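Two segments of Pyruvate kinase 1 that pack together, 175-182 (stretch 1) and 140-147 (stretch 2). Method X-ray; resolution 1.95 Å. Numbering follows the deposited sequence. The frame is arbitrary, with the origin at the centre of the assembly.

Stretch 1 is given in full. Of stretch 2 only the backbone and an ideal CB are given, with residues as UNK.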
# COMPACT_ATOMS: atom_id res chain seq x y z
N ARG A 175 -14.86 -54.96 -5.88
CA ARG A 175 -13.72 -54.07 -6.19
C ARG A 175 -14.10 -52.58 -6.31
O ARG A 175 -13.73 -51.93 -7.28
CB ARG A 175 -13.02 -54.51 -7.49
CG ARG A 175 -12.45 -55.91 -7.45
CD ARG A 175 -11.02 -55.97 -7.97
NE ARG A 175 -10.70 -57.31 -8.45
CZ ARG A 175 -10.08 -58.25 -7.74
NH1 ARG A 175 -9.60 -57.98 -6.52
NH2 ARG A 175 -9.89 -59.45 -8.26
N ARG A 176 -14.68 -52.03 -5.24
CA ARG A 176 -14.96 -50.60 -5.17
C ARG A 176 -13.72 -49.83 -4.71
O ARG A 176 -12.84 -50.40 -4.04
CB ARG A 176 -16.12 -50.34 -4.21
CG ARG A 176 -17.42 -51.05 -4.57
CD ARG A 176 -17.96 -50.52 -5.88
NE ARG A 176 -17.36 -51.21 -7.00
CZ ARG A 176 -17.38 -50.77 -8.24
NH1 ARG A 176 -16.74 -51.44 -9.19
NH2 ARG A 176 -18.04 -49.66 -8.55
N GLY A 177 -13.59 -48.59 -5.17
CA GLY A 177 -12.48 -47.71 -4.77
C GLY A 177 -12.43 -47.44 -3.27
O GLY A 177 -13.48 -47.26 -2.61
N ILE A 178 -11.21 -47.30 -2.75
CA ILE A 178 -10.96 -46.95 -1.34
C ILE A 178 -10.15 -45.65 -1.29
O ILE A 178 -9.22 -45.45 -2.09
CB ILE A 178 -10.12 -48.09 -0.66
CG1 ILE A 178 -10.97 -49.37 -0.50
CG2 ILE A 178 -9.52 -47.64 0.68
CD1 ILE A 178 -12.11 -49.23 0.52
N ASN A 179 -10.51 -44.74 -0.37
CA ASN A 179 -9.68 -43.59 -0.08
C ASN A 179 -9.36 -43.57 1.40
O ASN A 179 -10.17 -43.99 2.20
CB ASN A 179 -10.38 -42.28 -0.47
CG ASN A 179 -10.59 -42.17 -1.98
OD1 ASN A 179 -11.55 -42.70 -2.51
ND2 ASN A 179 -9.59 -41.64 -2.68
N LEU A 180 -8.14 -43.19 1.73
CA LEU A 180 -7.71 -43.15 3.11
C LEU A 180 -7.44 -41.69 3.46
O LEU A 180 -6.30 -41.22 3.34
CB LEU A 180 -6.43 -43.98 3.27
CG LEU A 180 -6.50 -45.49 3.58
CD1 LEU A 180 -7.86 -46.16 3.51
CD2 LEU A 180 -5.37 -46.32 2.96
N PRO A 181 -8.50 -40.95 3.84
CA PRO A 181 -8.42 -39.48 3.85
C PRO A 181 -7.43 -39.02 4.90
O PRO A 181 -7.40 -39.58 6.00
CB PRO A 181 -9.85 -39.04 4.22
CG PRO A 181 -10.45 -40.23 4.90
CD PRO A 181 -9.84 -41.44 4.23
N GLY A 182 -6.47 -38.21 4.49
CA GLY A 182 -5.49 -37.68 5.44
C GLY A 182 -4.34 -38.62 5.74
O GLY A 182 -3.46 -38.28 6.50
N UNK A 140 -9.67 -42.91 12.90
CA UNK A 140 -9.59 -42.46 11.51
C UNK A 140 -10.72 -43.01 10.65
O UNK A 140 -11.51 -43.84 11.09
CB UNK A 140 -8.24 -42.87 10.91
N UNK A 141 -10.78 -42.56 9.40
CA UNK A 141 -11.80 -43.01 8.49
C UNK A 141 -11.25 -43.79 7.30
O UNK A 141 -10.17 -43.48 6.77
CB UNK A 141 -12.60 -41.81 7.99
N UNK A 142 -12.05 -44.73 6.82
CA UNK A 142 -11.85 -45.30 5.52
C UNK A 142 -13.07 -45.00 4.69
O UNK A 142 -14.18 -45.22 5.13
CB UNK A 142 -11.58 -46.80 5.60
N UNK A 143 -12.86 -44.47 3.49
CA UNK A 143 -13.95 -44.15 2.60
C UNK A 143 -14.04 -45.24 1.56
O UNK A 143 -13.01 -45.65 0.99
CB UNK A 143 -13.76 -42.78 1.95
N UNK A 144 -15.25 -45.62 1.20
CA UNK A 144 -15.44 -46.65 0.21
C UNK A 144 -16.38 -46.16 -0.90
O UNK A 144 -17.33 -45.43 -0.63
CB UNK A 144 -15.99 -47.92 0.87
N UNK A 145 -16.04 -46.49 -2.14
CA UNK A 145 -16.88 -46.22 -3.28
C UNK A 145 -16.96 -44.73 -3.55
O UNK A 145 -18.00 -44.10 -3.34
CB UNK A 145 -18.28 -46.80 -3.06
N UNK A 146 -15.80 -44.15 -3.79
CA UNK A 146 -15.68 -42.72 -4.04
C UNK A 146 -16.32 -41.89 -2.95
O UNK A 146 -16.98 -40.89 -3.24
CB UNK A 146 -16.31 -42.37 -5.39
N UNK A 147 -16.13 -42.30 -1.70
CA UNK A 147 -16.51 -41.50 -0.55
C UNK A 147 -17.93 -41.72 -0.08
O UNK A 147 -18.35 -41.16 0.93
CB UNK A 147 -16.32 -40.02 -0.88

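The two stretches run antiparallel, so the backbone settles much of the pairing before any side chain is considered. Position 140 has phi/psi of -76/175, open to most residues, and nothing of stretch 1 lies near its ideal CB; the residue is G140, which makes no contact.

At 141 the CB points sideways, 4.1 Å from P181 CG. A small side chain, polar or not, would fit here. S141 lays its CB against that ring carbon, while its carbonyl is bridged to stretch 1 by a water that donates to S141 O (2.7 Å) and P181 O (2.8 Å).

Position 142 has extended angles and a CB 4.3 Å from L180 CD1, with I178 CG2 a little farther off. Such hydrocarbon surroundings favour valine, isoleucine or leucine. I142 reaches both neighbours: its CG1 lies 3.9 Å from L180 CD1 and its CG2 4.1 Å from I178 CG2.

Position 143 is a hydrogen-bonded pair with N179. Its N donates to N179 O and its O accepts from N179 N, both at 3.0 Å, and these bonds are indifferent to the side chain. The CB lies on the same sheet face as that of N179, 4.7 Å from P181 CD, so a long aliphatic or an aromatic residue could cover the proline. Y143 does so with a ring face: P181 CG sits 3.6 Å from the ring centroid, nearly along the normal, a CH-pi contact in which the CG methylene of P181 packs against the aromatic face, whereas an aliphatic side chain could cover it only by van der Waals contact.

Position 144, a non-hydrogen-bonded pair with I178, turns its CB to the other face, 4.1 Å from I178 CD1. A beta-branched or other aliphatic residue suits both the extended backbone and this partner. V144 brings CG2 to 3.7 Å from I178 CD1.

At 145 phi turns positive (69/59), which glycine, asparagine and aspartate tolerate best. The backbone N still donates to G177 O at 2.7 Å, and the nearby R176 makes an acidic group attractive. D145 places OD1 4.1 Å from R176 NH2, an attraction of opposite charges beyond salt-bridge range; a water also links D145 OD1 (2.8 Å) to G177 N (2.9 Å).

Position 146 again has positive phi (53/42), and its CB points away with no stretch 1 atom close, so asparagine, aspartate or glycine would serve. In D146 the carboxylate comes nearer, and a water lies 2.9 Å from both D146 OD2 and N179 OD1.

At 147, phi/psi of 89/-4 favours glycine; in G147 the N donates to a water 2.9 Å away.

Stretch 2, residues 140-147: GSIYVDDG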
# COMPACT_ATOMS: atom_id res chain seq x y z
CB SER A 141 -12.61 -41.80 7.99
OG SER A 141 -13.29 -41.19 9.06
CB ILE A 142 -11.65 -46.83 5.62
CG1 ILE A 142 -10.37 -47.15 6.39
CG2 ILE A 142 -11.63 -47.44 4.23
CD1 ILE A 142 -10.23 -48.61 6.80
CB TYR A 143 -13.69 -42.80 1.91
CG TYR A 143 -13.79 -41.59 2.83
CD1 TYR A 143 -13.42 -40.31 2.38
CD2 TYR A 143 -14.29 -41.71 4.14
CE1 TYR A 143 -13.49 -39.20 3.22
CE2 TYR A 143 -14.32 -40.61 5.00
CZ TYR A 143 -13.97 -39.35 4.52
OH TYR A 143 -14.03 -38.25 5.37
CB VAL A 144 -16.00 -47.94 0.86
CG1 VAL A 144 -15.84 -49.13 -0.08
CG2 VAL A 144 -15.29 -48.21 2.20
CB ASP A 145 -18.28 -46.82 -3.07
CG ASP A 145 -18.94 -47.18 -4.37
OD1 ASP A 145 -18.34 -46.93 -5.44
OD2 ASP A 145 -20.06 -47.72 -4.33
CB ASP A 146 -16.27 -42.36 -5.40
CG ASP A 146 -15.24 -42.40 -6.51
OD1 ASP A 146 -15.05 -41.38 -7.19
OD2 ASP A 146 -14.58 -43.45 -6.67
O HOH W 1 -8.45 -41.58 7.62
O HOH W 2 -15.73 -47.23 -6.53
O HOH W 3 -12.92 -44.44 -4.45
O HOH W 4 -13.80 -44.06 -1.55
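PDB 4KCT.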